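Local structure of DNA-damage inducible protein DDI1-like protein (Leishmania major, 5YQ8) at residues Cys110-Asp114 with Asn115-Pro119. The protein is an aspartic protease of the DDI1 family, whose retroviral protease-like domain, the part described here, has the retropepsin fold and probably cleaves peptide bonds within proteins. Sequence-based numbering, arbitrary orientation.
Sequences CLTID and NINVP
With chi1 at -49° Thr112 sets its OG1 beside its own backbone N, and Asn117, at -54°, does the same with its carboxamide; cross-strand pairing on one face of a beta hairpin brings the two together, and their similar torsions point them the same way. Thr112 OG1 donates to Asn117 OD1 at 2.5 Å, a short bond with the hydroxyl tilted from the carbonyl plane. The pair is non-hydrogen-bonded in its backbone, and threonine and asparagine suit it: a branched strand former with a hydroxyl faces an amide that supplies an acceptor. The same OD1 lies 3.3 Å from Cys110 SG, and the small, weakly polar thiol of Cys110 also packs on Asn117 CB.

On either side of this pair along the strands the backbones join in antiparallel fashion. Leu111 N reaches Val118 O at 2.6 Å and Val118 N returns to Leu111 O at 2.8 Å; nearer the turn, Ile113 N bonds to Ile116 O at 3.0 Å. The chain reverses through a type II' turn with Asp114 and Asn115 at its corners. The first corner needs a positive phi, here 59°, which suits glycine best but which aspartate tolerates better than most residues; both polar groups suit an exposed tip.

On the opposite face Leu111 and Ile113 are buried against Leu71 of strand 62-71, Val118, partly open, joins Leu111 on Val8 of strand 7-12, and Ile116 is solvent-exposed beside Ala72. Strand 110-113 is central in a three-stranded antiparallel sheet, flanked by strand 116-119 and by strand 103-105, where Met103 bonds to the Thr112 backbone.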
loop_
_atom_site.group_PDB
_atom_site.type_symbol
_atom_site.label_atom_id
_atom_site.label_comp_id
_atom_site.label_asym_id
_atom_site.label_seq_id
_atom_site.Cartn_x
_atom_site.Cartn_y
_atom_site.Cartn_z
ATOM N N CYS A 110 2.036 -6.375 12.702
ATOM C CA CYS A 110 3.194 -7.222 12.343
ATOM C C CYS A 110 3.086 -7.710 10.920
ATOM O O CYS A 110 1.987 -7.768 10.328
ATOM C CB CYS A 110 3.287 -8.431 13.238
ATOM S SG CYS A 110 2.047 -9.735 12.974
ATOM N N LEU A 111 4.233 -8.080 10.384
ATOM C CA LEU A 111 4.359 -8.623 9.049
ATOM C C LEU A 111 4.702 -10.057 9.171
ATOM O O LEU A 111 5.780 -10.384 9.696
ATOM C CB LEU A 111 5.441 -7.936 8.274
ATOM C CG LEU A 111 5.619 -8.348 6.803
ATOM C CD1 LEU A 111 4.422 -7.950 5.941
ATOM C CD2 LEU A 111 6.903 -7.715 6.245
ATOM N N THR A 112 3.771 -10.891 8.734
ATOM C CA THR A 112 3.907 -12.310 8.922
ATOM C C THR A 112 4.378 -12.986 7.626
ATOM O O THR A 112 3.809 -12.833 6.587
ATOM C CB THR A 112 2.571 -12.951 9.338
ATOM O OG1 THR A 112 1.993 -12.229 10.414
ATOM C CG2 THR A 112 2.745 -14.325 9.698
ATOM N N ILE A 113 5.488 -13.684 7.724
ATOM C CA ILE A 113 6.053 -14.510 6.641
ATOM C C ILE A 113 6.455 -15.841 7.293
ATOM O O ILE A 113 7.167 -15.838 8.244
ATOM C CB ILE A 113 7.318 -13.876 6.025
ATOM C CG1 ILE A 113 7.171 -12.345 5.852
ATOM C CG2 ILE A 113 7.646 -14.588 4.721
ATOM C CD1 ILE A 113 8.417 -11.679 5.349
ATOM N N ASP A 114 5.986 -16.958 6.763
ATOM C CA ASP A 114 6.167 -18.291 7.354
ATOM C C ASP A 114 5.552 -18.263 8.742
ATOM O O ASP A 114 4.485 -17.754 8.896
ATOM C CB ASP A 114 7.638 -18.785 7.236
ATOM C CG ASP A 114 7.743 -20.301 6.921
ATOM O OD1 ASP A 114 6.685 -20.965 6.767
ATOM O OD2 ASP A 114 8.861 -20.826 6.880
ATOM N N ASN A 115 6.237 -18.782 9.738
ATOM C CA ASN A 115 5.780 -18.789 11.147
ATOM C C ASN A 115 6.320 -17.560 11.992
ATOM O O ASN A 115 6.495 -17.685 13.190
ATOM C CB ASN A 115 6.262 -20.066 11.898
ATOM C CG ASN A 115 6.048 -21.356 11.127
ATOM O OD1 ASN A 115 5.038 -21.538 10.447
ATOM N ND2 ASN A 115 7.015 -22.257 11.206
ATOM N N ILE A 116 6.659 -16.446 11.355
ATOM C CA ILE A 116 7.414 -15.395 12.020
ATOM C C ILE A 116 6.737 -14.065 11.691
ATOM O O ILE A 116 6.510 -13.735 10.523
ATOM C CB ILE A 116 8.913 -15.358 11.558
ATOM C CG1 ILE A 116 9.544 -16.752 11.555
ATOM C CG2 ILE A 116 9.688 -14.428 12.445
ATOM C CD1 ILE A 116 9.530 -17.489 12.912
ATOM N N ASN A 117 6.530 -13.260 12.724
ATOM C CA ASN A 117 5.931 -11.955 12.649
ATOM C C ASN A 117 6.941 -10.870 12.997
ATOM O O ASN A 117 7.414 -10.814 14.094
ATOM C CB ASN A 117 4.771 -11.892 13.643
ATOM C CG ASN A 117 3.767 -13.041 13.439
ATOM O OD1 ASN A 117 2.800 -12.935 12.690
ATOM N ND2 ASN A 117 4.020 -14.172 14.128
ATOM N N VAL A 118 7.253 -9.998 12.039
ATOM C CA VAL A 118 8.067 -8.816 12.272
ATOM C C VAL A 118 7.090 -7.691 12.614
ATOM O O VAL A 118 6.286 -7.320 11.789
ATOM C CB VAL A 118 8.826 -8.380 11.000
ATOM C CG1 VAL A 118 9.880 -7.336 11.275
ATOM C CG2 VAL A 118 9.554 -9.537 10.446
ATOM N N PRO A 119 7.240 -7.055 13.784
ATOM C CA PRO A 119 6.385 -5.936 14.129
ATOM C C PRO A 119 6.834 -4.693 13.354
ATOM O O PRO A 119 8.019 -4.514 13.078
ATOM C CB PRO A 119 6.591 -5.757 15.628
ATOM C CG PRO A 119 7.813 -6.513 15.991
ATOM C CD PRO A 119 8.333 -7.196 14.742
#